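Local coordinates for protein arginine N-methyltransferase SFM1 (Saccharomyces cerevisiae, PDB 5C74) that transfers a methyl group from S-adenosyl-L-methionine to a single arginine of ribosomal protein S3, leaving it monomethylated, at residues 78-84 and 127-133; 2-8 and 31-37; 18-22 and 191-196; 142-146 and 180-184; 72-76 and 99-103. One frame throughout, in Å; residues are numbered along the deposited sequence.

Contact 1: 78-84 and 127-133; sequences GRVCLLD and LLISRRL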
# COMPACT_ATOMS: atom_id res chain seq x y z
N GLY A 78 -6.53 6.93 30.69
CA GLY A 78 -6.10 8.30 30.80
C GLY A 78 -4.62 8.50 30.51
O GLY A 78 -4.15 9.64 30.50
N ARG A 79 -3.89 7.42 30.26
CA ARG A 79 -2.46 7.55 29.97
C ARG A 79 -2.16 7.18 28.52
O ARG A 79 -1.00 6.95 28.16
CB ARG A 79 -1.63 6.68 30.93
CG ARG A 79 -1.88 7.03 32.41
CD ARG A 79 -0.80 6.42 33.32
NE ARG A 79 0.53 6.74 32.81
CZ ARG A 79 1.20 7.85 33.11
NH1 ARG A 79 0.69 8.73 33.97
NH2 ARG A 79 2.39 8.07 32.58
N VAL A 80 -3.20 7.13 27.69
CA VAL A 80 -3.01 6.91 26.26
C VAL A 80 -3.49 8.13 25.49
O VAL A 80 -4.65 8.52 25.60
CB VAL A 80 -3.76 5.64 25.78
CG1 VAL A 80 -3.55 5.43 24.30
CG2 VAL A 80 -3.29 4.40 26.58
N CYS A 81 -2.58 8.75 24.75
CA CYS A 81 -2.88 9.96 24.00
C CYS A 81 -3.34 9.64 22.59
O CYS A 81 -2.78 8.78 21.92
CB CYS A 81 -1.64 10.87 23.95
SG CYS A 81 -1.94 12.39 23.03
N LEU A 82 -4.39 10.31 22.14
CA LEU A 82 -4.85 10.12 20.77
C LEU A 82 -4.57 11.38 19.96
O LEU A 82 -5.00 12.46 20.34
CB LEU A 82 -6.34 9.78 20.74
CG LEU A 82 -6.98 9.69 19.35
CD1 LEU A 82 -6.50 8.42 18.60
CD2 LEU A 82 -8.49 9.72 19.48
N LEU A 83 -3.82 11.25 18.87
CA LEU A 83 -3.67 12.37 17.93
C LEU A 83 -5.05 12.74 17.43
O LEU A 83 -5.77 11.90 16.89
CB LEU A 83 -2.77 12.02 16.75
CG LEU A 83 -2.70 13.16 15.72
CD1 LEU A 83 -2.04 14.40 16.34
CD2 LEU A 83 -1.97 12.75 14.44
N ASP A 84 -5.43 13.99 17.61
CA ASP A 84 -6.79 14.40 17.30
C ASP A 84 -6.76 15.78 16.64
O ASP A 84 -6.56 16.78 17.31
CB ASP A 84 -7.63 14.41 18.59
CG ASP A 84 -9.11 14.66 18.34
OD1 ASP A 84 -9.52 14.96 17.20
OD2 ASP A 84 -9.88 14.58 19.33
N LEU A 127 -10.34 5.51 28.30
CA LEU A 127 -8.96 5.23 27.88
C LEU A 127 -8.16 6.43 27.35
O LEU A 127 -7.01 6.64 27.76
CB LEU A 127 -8.97 4.14 26.81
CG LEU A 127 -7.62 3.73 26.25
CD1 LEU A 127 -6.75 3.14 27.35
CD2 LEU A 127 -7.80 2.74 25.08
N LEU A 128 -8.74 7.20 26.44
CA LEU A 128 -7.96 8.12 25.62
C LEU A 128 -8.10 9.59 25.99
O LEU A 128 -9.16 10.04 26.43
CB LEU A 128 -8.36 7.96 24.15
CG LEU A 128 -8.26 6.52 23.64
CD1 LEU A 128 -9.13 6.33 22.43
CD2 LEU A 128 -6.82 6.22 23.32
N ILE A 129 -7.02 10.33 25.79
CA ILE A 129 -7.00 11.79 25.94
C ILE A 129 -6.51 12.40 24.63
O ILE A 129 -5.44 12.05 24.14
CB ILE A 129 -6.09 12.24 27.10
CG1 ILE A 129 -6.53 11.61 28.43
CG2 ILE A 129 -6.06 13.77 27.21
CD1 ILE A 129 -7.83 12.14 28.96
N SER A 130 -7.30 13.29 24.04
CA SER A 130 -6.95 13.91 22.77
C SER A 130 -5.87 14.98 22.89
O SER A 130 -5.88 15.78 23.83
CB SER A 130 -8.20 14.54 22.13
OG SER A 130 -9.12 13.55 21.68
N ARG A 131 -4.94 15.00 21.94
CA ARG A 131 -4.01 16.11 21.77
C ARG A 131 -3.83 16.43 20.30
O ARG A 131 -3.87 15.54 19.46
CB ARG A 131 -2.64 15.80 22.37
CG ARG A 131 -2.61 15.82 23.89
CD ARG A 131 -2.80 17.22 24.44
NE ARG A 131 -2.50 17.25 25.87
CZ ARG A 131 -3.42 17.12 26.82
NH1 ARG A 131 -4.70 16.93 26.48
NH2 ARG A 131 -3.07 17.16 28.10
N ARG A 132 -3.61 17.71 20.01
CA ARG A 132 -3.24 18.15 18.67
C ARG A 132 -1.72 18.22 18.53
O ARG A 132 -1.01 18.35 19.53
CB ARG A 132 -3.86 19.54 18.40
CG ARG A 132 -3.92 19.94 16.94
CD ARG A 132 -4.49 21.35 16.78
NE ARG A 132 -3.61 22.37 17.35
CZ ARG A 132 -3.69 23.67 17.08
NH1 ARG A 132 -4.62 24.12 16.24
NH2 ARG A 132 -2.84 24.52 17.64
N LEU A 133 -1.22 18.13 17.30
CA LEU A 133 0.18 18.46 17.03
C LEU A 133 0.25 19.61 16.03
O LEU A 133 0.66 19.43 14.88
CB LEU A 133 0.96 17.25 16.48
CG LEU A 133 1.32 16.09 17.39
CD1 LEU A 133 1.99 14.98 16.55
CD2 LEU A 133 2.23 16.53 18.54
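Val80 and Leu128 sit side by side on strands 80-83 and 128-131, two parallel neighbours at one border of the main sheet of this SPOUT-class methyltransferase. Val80 is the residue most covered here, and it divides its branches between two leucines. CG1, set anti to the backbone N (chi1 180°), touches Leu128 CD2 at 3.5 Å, while CG2 reaches Leu127 CD1 at 3.8 Å. Leu128 in turn packs on Leu120 of helix 116-123, which covers the face that Val80 shares with Leu82. The backbones form a regular parallel ladder: Val80 O takes Ile129 N at 3.0 Å, Ile129 O takes Leu82 N, Leu82 O takes Arg131 N, and Arg131 O takes Asp84 N. On the other face Cys81 SG lies 3.5 Å from Arg131 CB, against the aliphatic part of an arginine whose guanidinium group pairs with Asp95. Where strand 80-83 ends, Asp84 points across to Ser130, and its carboxylate is gripped at both oxygens. OD1 accepts from Arg86 N, and Lys121 NZ also bonds to the serine hydroxyl. Asp84 OD2 accepts from Ser130 OG at 2.7 Å through its lone pair directed away from OD1.

Contact 2: 2-8 and 31-37; sequences KYIIEHM and NLILSSL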
# COMPACT_ATOMS: atom_id res chain seq x y z
N LYS A 2 5.64 5.30 23.59
CA LYS A 2 5.49 4.27 22.59
C LYS A 2 4.36 4.67 21.65
O LYS A 2 3.50 5.45 22.03
CB LYS A 2 5.21 2.93 23.24
CG LYS A 2 6.44 2.42 24.01
CD LYS A 2 6.10 1.27 24.92
CE LYS A 2 6.48 1.62 26.34
NZ LYS A 2 5.60 2.66 26.92
N TYR A 3 4.38 4.13 20.43
CA TYR A 3 3.51 4.62 19.37
C TYR A 3 2.66 3.49 18.83
O TYR A 3 3.16 2.40 18.57
CB TYR A 3 4.35 5.23 18.26
CG TYR A 3 5.11 6.41 18.79
CD1 TYR A 3 4.51 7.66 18.87
CD2 TYR A 3 6.40 6.26 19.29
CE1 TYR A 3 5.19 8.75 19.39
CE2 TYR A 3 7.09 7.35 19.83
CZ TYR A 3 6.47 8.58 19.86
OH TYR A 3 7.14 9.66 20.40
N ILE A 4 1.37 3.76 18.67
CA ILE A 4 0.46 2.77 18.11
C ILE A 4 -0.15 3.35 16.84
O ILE A 4 -0.69 4.45 16.86
CB ILE A 4 -0.66 2.38 19.11
CG1 ILE A 4 -0.05 1.81 20.40
CG2 ILE A 4 -1.65 1.37 18.49
CD1 ILE A 4 -1.04 1.70 21.56
N ILE A 5 -0.05 2.63 15.73
CA ILE A 5 -0.66 3.10 14.49
C ILE A 5 -1.71 2.11 14.05
O ILE A 5 -1.41 0.94 13.85
CB ILE A 5 0.39 3.26 13.35
CG1 ILE A 5 1.47 4.28 13.73
CG2 ILE A 5 -0.30 3.67 12.05
CD1 ILE A 5 2.61 4.33 12.75
N GLU A 6 -2.94 2.56 13.91
CA GLU A 6 -3.97 1.67 13.40
C GLU A 6 -3.76 1.55 11.90
O GLU A 6 -3.81 2.55 11.18
CB GLU A 6 -5.37 2.20 13.70
CG GLU A 6 -5.69 2.31 15.19
CD GLU A 6 -7.18 2.46 15.44
OE1 GLU A 6 -7.81 3.31 14.78
OE2 GLU A 6 -7.72 1.69 16.28
N HIS A 7 -3.54 0.34 11.41
CA HIS A 7 -3.30 0.14 9.99
C HIS A 7 -4.49 -0.63 9.47
O HIS A 7 -4.42 -1.84 9.35
CB HIS A 7 -1.98 -0.62 9.75
CG HIS A 7 -1.61 -0.74 8.30
ND1 HIS A 7 -0.73 0.13 7.68
CD2 HIS A 7 -2.02 -1.61 7.34
CE1 HIS A 7 -0.60 -0.21 6.41
NE2 HIS A 7 -1.37 -1.26 6.17
N MET A 8 -5.58 0.07 9.21
CA MET A 8 -6.86 -0.57 8.94
C MET A 8 -7.15 -0.61 7.45
O MET A 8 -8.21 -0.17 6.99
CB MET A 8 -7.99 0.17 9.67
CG MET A 8 -7.84 0.21 11.21
SD MET A 8 -9.08 1.23 12.07
CE MET A 8 -10.55 0.22 11.89
N ASN A 31 9.01 -0.07 20.28
CA ASN A 31 8.25 1.13 20.62
C ASN A 31 7.24 1.57 19.58
O ASN A 31 6.68 2.67 19.68
CB ASN A 31 9.22 2.27 20.92
CG ASN A 31 10.12 1.94 22.09
OD1 ASN A 31 9.64 1.51 23.14
ND2 ASN A 31 11.42 2.08 21.91
N LEU A 32 7.00 0.70 18.59
CA LEU A 32 5.96 0.92 17.59
C LEU A 32 5.10 -0.34 17.50
O LEU A 32 5.63 -1.45 17.39
CB LEU A 32 6.55 1.24 16.21
CG LEU A 32 5.54 1.28 15.05
CD1 LEU A 32 4.56 2.47 15.18
CD2 LEU A 32 6.25 1.32 13.70
N ILE A 33 3.78 -0.18 17.53
CA ILE A 33 2.89 -1.32 17.26
C ILE A 33 1.84 -0.93 16.23
O ILE A 33 1.20 0.12 16.35
CB ILE A 33 2.16 -1.81 18.54
CG1 ILE A 33 3.15 -2.03 19.69
CG2 ILE A 33 1.38 -3.10 18.24
CD1 ILE A 33 3.31 -0.81 20.61
N LEU A 34 1.66 -1.77 15.21
CA LEU A 34 0.56 -1.59 14.27
C LEU A 34 -0.62 -2.40 14.79
O LEU A 34 -0.45 -3.55 15.15
CB LEU A 34 0.91 -2.07 12.86
CG LEU A 34 2.09 -1.47 12.10
CD1 LEU A 34 2.01 -1.96 10.64
CD2 LEU A 34 2.06 0.06 12.16
N SER A 35 -1.80 -1.80 14.84
CA SER A 35 -2.96 -2.50 15.37
C SER A 35 -4.13 -2.45 14.39
O SER A 35 -4.12 -1.68 13.44
CB SER A 35 -3.38 -1.89 16.71
OG SER A 35 -3.84 -0.56 16.52
N SER A 36 -5.13 -3.27 14.67
CA SER A 36 -6.34 -3.39 13.86
C SER A 36 -6.06 -3.68 12.38
O SER A 36 -6.82 -3.25 11.52
CB SER A 36 -7.21 -2.12 13.98
OG SER A 36 -7.67 -1.98 15.33
N LEU A 37 -5.00 -4.45 12.11
CA LEU A 37 -4.81 -4.98 10.75
C LEU A 37 -6.01 -5.82 10.34
O LEU A 37 -6.68 -6.41 11.20
CB LEU A 37 -3.53 -5.82 10.66
CG LEU A 37 -2.34 -4.92 10.28
CD1 LEU A 37 -1.85 -4.12 11.50
CD2 LEU A 37 -1.21 -5.69 9.66
O HOH W 1 -6.51 -0.25 17.28
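Asn31 meets Lys2 obliquely: Asn31 OD1 lies 3.4 Å from Lys2 CG, and Asn31 O accepts a hydrogen bond from Tyr3 N at 2.8 Å while also lying at the edge of the tyrosine ring. Leu32 follows, its CG anti to the backbone N (chi1 171°), which carries CD1 to within 3.6 Å of Ile5 CD1. Ile33 sits on the other face and bonds through its backbone, N to Tyr3 O and O to Ile5 N. This is the parallel strand pair of a beta-alpha-beta unit, with helix 14-27 linking strand 2-6 to strand 32-35 and lying over the face of Leu32 and Leu34. Leu34 sets CD2 3.8 Å from Ile5 CB. Ser35 O accepts from His7 N, and the hydroxyl OG packs on Ile4 CG2 at 3.5 Å. Ser35 OG is also 2.8 Å from a water that lies 2.9 Å from Ser36 OG and donates to Glu6 OE2; the other carboxylate oxygen of Glu6 is held by Gly106 and Arg116. Ser36, with a positive phi of 54°, turns the chain and brings its CB 3.7 Å from Met8 CG. Leu37 CD1 rests against CB of His7, a residue whose ring nitrogens bond to Tyr20 and Gly11.

Contact 3: 18-22 and 191-196; sequences LEYSQ and ILPEGM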
# COMPACT_ATOMS: atom_id res chain seq x y z
N LEU A 18 8.30 2.87 3.44
CA LEU A 18 9.42 3.76 3.72
C LEU A 18 9.19 4.54 5.01
O LEU A 18 10.12 4.71 5.81
CB LEU A 18 9.67 4.71 2.55
CG LEU A 18 10.06 4.03 1.23
CD1 LEU A 18 10.31 5.11 0.16
CD2 LEU A 18 11.30 3.16 1.43
N GLU A 19 7.95 5.02 5.21
CA GLU A 19 7.64 5.77 6.44
C GLU A 19 7.74 4.90 7.68
O GLU A 19 8.35 5.31 8.68
CB GLU A 19 6.26 6.41 6.35
CG GLU A 19 6.24 7.53 5.31
CD GLU A 19 5.06 8.49 5.45
OE1 GLU A 19 4.11 8.21 6.23
OE2 GLU A 19 5.11 9.55 4.77
N TYR A 20 7.15 3.72 7.64
CA TYR A 20 7.25 2.80 8.78
C TYR A 20 8.70 2.42 9.07
O TYR A 20 9.10 2.31 10.24
CB TYR A 20 6.42 1.54 8.56
CG TYR A 20 4.92 1.74 8.63
CD1 TYR A 20 4.36 2.96 9.01
CD2 TYR A 20 4.06 0.70 8.33
CE1 TYR A 20 2.99 3.13 9.07
CE2 TYR A 20 2.69 0.85 8.38
CZ TYR A 20 2.16 2.05 8.76
OH TYR A 20 0.79 2.16 8.80
N SER A 21 9.50 2.20 8.02
CA SER A 21 10.90 1.86 8.19
C SER A 21 11.63 2.98 8.91
O SER A 21 12.45 2.72 9.79
CB SER A 21 11.59 1.59 6.85
OG SER A 21 11.00 0.47 6.21
N GLN A 22 11.34 4.22 8.53
CA GLN A 22 11.99 5.37 9.15
C GLN A 22 11.60 5.46 10.63
O GLN A 22 12.44 5.72 11.49
CB GLN A 22 11.62 6.66 8.42
CG GLN A 22 12.29 7.91 8.98
CD GLN A 22 13.66 8.16 8.40
OE1 GLN A 22 14.29 7.26 7.84
NE2 GLN A 22 14.12 9.40 8.52
N ILE A 191 13.11 16.73 6.76
CA ILE A 191 13.52 15.37 7.05
C ILE A 191 12.51 14.40 6.46
O ILE A 191 11.35 14.40 6.87
CB ILE A 191 13.66 15.13 8.57
CG1 ILE A 191 14.78 16.02 9.13
CG2 ILE A 191 13.92 13.65 8.87
CD1 ILE A 191 14.83 16.05 10.67
N LEU A 192 12.97 13.61 5.50
CA LEU A 192 12.15 12.60 4.83
C LEU A 192 12.68 11.22 5.14
O LEU A 192 13.87 11.06 5.37
CB LEU A 192 12.15 12.80 3.30
CG LEU A 192 11.66 14.07 2.61
CD1 LEU A 192 11.25 13.78 1.18
CD2 LEU A 192 10.54 14.73 3.35
N PRO A 193 11.82 10.19 5.10
CA PRO A 193 12.30 8.81 5.24
C PRO A 193 13.36 8.51 4.20
O PRO A 193 13.31 9.08 3.10
CB PRO A 193 11.04 7.96 4.98
CG PRO A 193 9.91 8.86 5.40
CD PRO A 193 10.35 10.26 4.97
N GLU A 194 14.32 7.64 4.51
CA GLU A 194 15.24 7.16 3.50
C GLU A 194 14.43 6.66 2.30
O GLU A 194 13.42 5.98 2.48
CB GLU A 194 16.13 6.04 4.06
CG GLU A 194 17.02 6.49 5.22
CD GLU A 194 17.97 5.39 5.72
OE1 GLU A 194 17.98 4.28 5.13
OE2 GLU A 194 18.69 5.64 6.70
N GLY A 195 14.85 7.04 1.10
CA GLY A 195 14.20 6.55 -0.10
C GLY A 195 12.99 7.36 -0.56
O GLY A 195 12.54 7.18 -1.70
N MET A 196 12.44 8.21 0.29
CA MET A 196 11.21 8.93 -0.10
C MET A 196 11.45 9.95 -1.21
O MET A 196 10.66 10.05 -2.15
CB MET A 196 10.57 9.62 1.10
CG MET A 196 9.20 10.28 0.75
SD MET A 196 7.88 9.10 0.31
CE MET A 196 7.52 8.41 1.92
O HOH W 2 12.72 4.56 4.85
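Gln22 and Pro193 bring the two backbones closest, their CA atoms 5.2 Å apart, where one side of helix 14-27 meets the irregular segment 191-196. That segment folds over in a type II turn: Met196 N bonds back to Pro193 O at 3.1 Å, and Gly195, with a positive phi of 87°, occupies the third position of the turn and the N-cap of helix 196-205. A water ties the two main chains together, donating both to Leu18 O and to Glu194 O; Leu18 O also accepts the helical bond from Gln22 N.

Among the side chains, Pro193 is the wedge. Its CB lies 3.5 Å from Leu18 O and 3.7 Å from Gln22 CB, and its CG faces Glu19 CG. Gln22 bends at chi2 (86°), which takes the side chain across the proline at about a right angle, Gln22 CD 3.5 Å from Pro193 CA. From there OE1 accepts a weak bond from Glu194 N at 3.4 Å, while its stronger partner is Arg25, one turn further along the same helix. Leu18 sets its two methyls against the turn, CD1 lying 3.6 Å from Gly195 O and CD2 near Glu194 O. Met196, bent at chi2 and chi3, carries CE to within 3.7 Å of Glu19 CG.

Segment 191-196 also reaches other elements, Pro193 touching Asp141 of helix 140-151 and Leu192 packing on Tyr182 of strand 181-183. From helix 14-27, Leu18 also meets Arg49 of helix 48-52.

Contact 4: 142-146 and 180-184; sequences TAIRT and FRYVL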
# COMPACT_ATOMS: atom_id res chain seq x y z
N THR A 142 6.82 12.10 10.48
CA THR A 142 7.07 13.46 10.97
C THR A 142 6.37 13.69 12.32
O THR A 142 6.94 14.30 13.25
CB THR A 142 6.59 14.53 9.97
OG1 THR A 142 7.38 14.47 8.78
CG2 THR A 142 6.75 15.92 10.59
N ALA A 143 5.13 13.20 12.43
CA ALA A 143 4.36 13.36 13.66
C ALA A 143 5.07 12.66 14.82
O ALA A 143 5.11 13.18 15.93
CB ALA A 143 2.95 12.80 13.50
N ILE A 144 5.62 11.48 14.54
CA ILE A 144 6.34 10.74 15.55
C ILE A 144 7.64 11.45 15.90
O ILE A 144 7.98 11.57 17.07
CB ILE A 144 6.59 9.29 15.11
CG1 ILE A 144 5.24 8.56 15.10
CG2 ILE A 144 7.61 8.59 16.05
CD1 ILE A 144 5.30 7.10 14.74
N ARG A 145 8.35 11.99 14.90
CA ARG A 145 9.56 12.75 15.23
C ARG A 145 9.21 13.95 16.10
O ARG A 145 9.91 14.26 17.07
CB ARG A 145 10.28 13.24 13.96
CG ARG A 145 11.48 14.12 14.25
CD ARG A 145 12.30 14.36 12.99
NE ARG A 145 12.96 13.13 12.60
CZ ARG A 145 14.13 12.74 13.10
NH1 ARG A 145 14.77 13.51 13.98
NH2 ARG A 145 14.67 11.61 12.70
N THR A 146 8.13 14.62 15.75
CA THR A 146 7.69 15.79 16.49
C THR A 146 7.35 15.42 17.92
O THR A 146 7.72 16.12 18.86
CB THR A 146 6.48 16.46 15.82
OG1 THR A 146 6.86 16.93 14.51
CG2 THR A 146 5.99 17.63 16.67
N PHE A 180 2.47 18.92 3.44
CA PHE A 180 2.59 18.57 4.85
C PHE A 180 3.56 19.50 5.51
O PHE A 180 4.35 20.17 4.85
CB PHE A 180 3.07 17.12 5.02
CG PHE A 180 2.17 16.13 4.37
CD1 PHE A 180 1.04 15.67 5.03
CD2 PHE A 180 2.45 15.67 3.10
CE1 PHE A 180 0.19 14.75 4.41
CE2 PHE A 180 1.61 14.76 2.48
CZ PHE A 180 0.48 14.30 3.14
N ARG A 181 3.51 19.52 6.84
CA ARG A 181 4.49 20.22 7.62
C ARG A 181 5.58 19.21 7.97
O ARG A 181 5.27 18.12 8.47
CB ARG A 181 3.84 20.80 8.88
CG ARG A 181 4.83 21.28 9.93
CD ARG A 181 4.08 22.01 11.05
NE ARG A 181 3.63 23.33 10.61
CZ ARG A 181 2.72 24.07 11.23
NH1 ARG A 181 2.11 23.64 12.34
NH2 ARG A 181 2.40 25.27 10.73
N TYR A 182 6.84 19.56 7.70
CA TYR A 182 7.97 18.66 7.99
C TYR A 182 8.93 19.28 8.99
O TYR A 182 9.07 20.50 9.06
CB TYR A 182 8.75 18.33 6.71
CG TYR A 182 8.01 17.47 5.71
CD1 TYR A 182 7.15 18.05 4.78
CD2 TYR A 182 8.19 16.09 5.66
CE1 TYR A 182 6.48 17.28 3.83
CE2 TYR A 182 7.53 15.31 4.71
CZ TYR A 182 6.67 15.91 3.81
OH TYR A 182 6.01 15.15 2.87
N VAL A 183 9.63 18.44 9.74
CA VAL A 183 10.70 18.92 10.63
C VAL A 183 11.94 19.18 9.79
O VAL A 183 12.26 18.39 8.89
CB VAL A 183 11.03 17.87 11.73
CG1 VAL A 183 12.23 18.33 12.57
CG2 VAL A 183 9.80 17.63 12.62
N LEU A 184 12.63 20.28 10.06
CA LEU A 184 13.87 20.60 9.37
C LEU A 184 15.08 19.93 10.01
O LEU A 184 15.16 19.84 11.24
CB LEU A 184 14.09 22.10 9.35
CG LEU A 184 13.15 22.85 8.40
CD1 LEU A 184 13.33 24.35 8.58
CD2 LEU A 184 13.44 22.44 6.95
O HOH W 3 9.81 15.62 8.98
O HOH W 4 5.22 15.66 7.22
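Thr142 of helix 140-151 leans on strand 181-183, the short helix and strand segments running 50° apart with their axes 8.3 Å from each other at closest approach. Its CB points at the strand and already lies 4.1 Å from Arg181 O. From CB the side chain forks. The methyl CG2, anti to the backbone N, moves in to 3.4 Å from Arg181 O and also lies against Val183, 4.0 Å from its CG2. The hydroxyl OG1, on the other branch (chi1 -67°), passes Tyr182 CD2 at 3.6 Å and ends among polar partners: Thr139 OG1 in the same chain and two waters. One of these waters accepts from Val183 N; the other donates to Arg181 O and sits 3.3 Å above the plane of the Tyr182 ring, over its centre.

Val183 completes the contact by pointing toward the helix. Its CB meets Arg145 CD at 3.9 Å, the aliphatic part of that arginine crossing it at about a right angle, and its CG2 touches Thr146 OG1. That hydroxyl is turned back to its own helix, where Thr146 OG1 and Thr146 N reach Thr142 O from opposite faces of the carbonyl plane.

No hydrogen bond passes directly between the two segments. Val183 N and Arg181 O each bond a water that Thr142 OG1 also holds, so a buried joint is made from aliphatic packing and two water bridges.

Contact 5: 72-76 and 99-103; sequences LELLK and FDYFV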
# COMPACT_ATOMS: atom_id res chain seq x y z
N LEU A 72 5.28 -5.32 26.93
CA LEU A 72 4.91 -3.90 26.95
C LEU A 72 4.23 -3.50 28.26
O LEU A 72 3.51 -4.30 28.86
CB LEU A 72 3.98 -3.56 25.78
CG LEU A 72 4.60 -3.64 24.38
CD1 LEU A 72 3.54 -3.43 23.31
CD2 LEU A 72 5.70 -2.61 24.22
N GLU A 73 4.45 -2.26 28.70
CA GLU A 73 3.72 -1.79 29.87
C GLU A 73 2.25 -1.69 29.50
O GLU A 73 1.91 -1.47 28.33
CB GLU A 73 4.25 -0.45 30.36
CG GLU A 73 3.82 0.76 29.58
CD GLU A 73 4.34 2.05 30.20
OE1 GLU A 73 5.11 2.76 29.52
OE2 GLU A 73 3.99 2.35 31.36
N LEU A 74 1.37 -1.91 30.48
CA LEU A 74 -0.08 -1.88 30.24
C LEU A 74 -0.54 -0.53 29.70
O LEU A 74 -0.04 0.50 30.13
CB LEU A 74 -0.84 -2.20 31.52
CG LEU A 74 -0.69 -3.63 32.05
CD1 LEU A 74 -1.46 -3.78 33.35
CD2 LEU A 74 -1.17 -4.63 30.99
N LEU A 75 -1.50 -0.55 28.77
CA LEU A 75 -2.22 0.67 28.41
C LEU A 75 -3.15 1.03 29.56
O LEU A 75 -4.08 0.28 29.89
CB LEU A 75 -3.04 0.49 27.12
CG LEU A 75 -2.34 0.69 25.78
CD1 LEU A 75 -1.24 -0.33 25.56
CD2 LEU A 75 -3.38 0.60 24.65
N LYS A 76 -2.90 2.17 30.19
CA LYS A 76 -3.67 2.56 31.36
C LYS A 76 -4.65 3.68 31.03
O LYS A 76 -4.34 4.57 30.25
CB LYS A 76 -2.73 2.98 32.48
CG LYS A 76 -1.95 1.81 33.08
CD LYS A 76 -0.92 2.29 34.10
CE LYS A 76 0.23 3.03 33.43
NZ LYS A 76 1.09 2.10 32.64
N PHE A 99 1.40 10.51 29.69
CA PHE A 99 1.11 9.55 28.62
C PHE A 99 2.21 8.52 28.43
O PHE A 99 3.40 8.86 28.47
CB PHE A 99 0.90 10.28 27.29
CG PHE A 99 -0.21 11.30 27.32
CD1 PHE A 99 -1.48 10.96 27.78
CD2 PHE A 99 0.01 12.60 26.88
CE1 PHE A 99 -2.51 11.90 27.80
CE2 PHE A 99 -1.01 13.54 26.90
CZ PHE A 99 -2.27 13.19 27.36
N ASP A 100 1.83 7.26 28.21
CA ASP A 100 2.77 6.19 27.92
C ASP A 100 2.72 5.78 26.44
O ASP A 100 3.71 5.30 25.89
CB ASP A 100 2.48 4.97 28.79
CG ASP A 100 2.46 5.32 30.26
OD1 ASP A 100 3.38 6.03 30.70
OD2 ASP A 100 1.52 4.92 30.97
N TYR A 101 1.55 5.99 25.83
CA TYR A 101 1.30 5.63 24.43
C TYR A 101 0.70 6.80 23.67
O TYR A 101 -0.03 7.60 24.24
CB TYR A 101 0.34 4.44 24.33
CG TYR A 101 0.96 3.16 24.81
CD1 TYR A 101 1.68 2.35 23.94
CD2 TYR A 101 0.83 2.75 26.14
CE1 TYR A 101 2.26 1.15 24.38
CE2 TYR A 101 1.41 1.56 26.59
CZ TYR A 101 2.12 0.77 25.70
OH TYR A 101 2.68 -0.40 26.13
N PHE A 102 1.01 6.86 22.38
CA PHE A 102 0.50 7.89 21.48
C PHE A 102 -0.10 7.15 20.30
O PHE A 102 0.58 6.34 19.67
CB PHE A 102 1.62 8.83 21.03
CG PHE A 102 1.13 10.04 20.27
CD1 PHE A 102 0.95 9.99 18.90
CD2 PHE A 102 0.86 11.22 20.94
CE1 PHE A 102 0.51 11.10 18.20
CE2 PHE A 102 0.42 12.34 20.23
CZ PHE A 102 0.25 12.28 18.87
N VAL A 103 -1.37 7.42 20.01
CA VAL A 103 -2.12 6.61 19.04
C VAL A 103 -2.48 7.40 17.78
O VAL A 103 -2.97 8.52 17.86
CB VAL A 103 -3.42 6.10 19.68
CG1 VAL A 103 -4.25 5.33 18.66
CG2 VAL A 103 -3.09 5.22 20.90
O HOH W 5 -0.49 3.51 29.53
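A salt-bridge network of Glu73, Lys76 and Asp100 joins the loop 72-76 to the start of strand 101-104, an inner strand of the parallel sheet in the SPOUT fold. Lys76, bent at chi3 and chi4, curls back so that NZ makes three bonds: to Glu73 OE2 and to Leu74 O, each at 3.2 Å, and a weak one to Asp100 OD2 at 3.3 Å. The carboxylates of Glu73 and Asp100 lie stacked with their planes 26° apart, and Glu73 OE2 is 3.6 Å from Asp100 OD2. Such closeness of like charges would be costly alone, but further cations flank it, Lys2 bonded to Glu73 OE1 and Arg79 to Asp100 OD2, and these probably offset it. A water fills out the network, donating to Asp100 OD2 and Leu74 O while accepting from Lys76 N.

Next to the charges stands Tyr101, the residue most covered in this contact. Its OH donates to Glu73 O at 2.6 Å, only 15° from the carbonyl plane, and Asn66 ND2 bonds to the same oxygen, so this loop carbonyl is gripped twice. The hydroxyl also touches Leu72 CB at 3.4 Å. Lys2 makes a cation-pi contact with the ring, in addition to its bond to Glu73. Leu75 crosses the tyrosine at about a right angle and presses a methyl on one face in a CH-pi contact, with Leu75 CD1 3.6 Å from the centroid of the Tyr101 ring and 20° off its normal.

In the fold
From the N terminus, contact 2 is the first loop to close, bringing 31-37 back beside 2-8. Contact 3 opens inside that loop, at 18-22, and closes only at 191-196, so the two cross. Contacts 5, 1 and 4 are all nested within the long loop of contact 3. Contact 5 opens at 72-76 and contact 1 at 78-84; they close in the same order, at 99-103 and 127-133, and therefore cross. Contact 4, from 142-146 to 180-184, follows in series. Contacts 1 and 2 pair strands of the parallel sheet and contact 5 fastens a loop to it, whereas contacts 3 and 4 tie helices 14-27 and 140-151 to the C-terminal part of the chain.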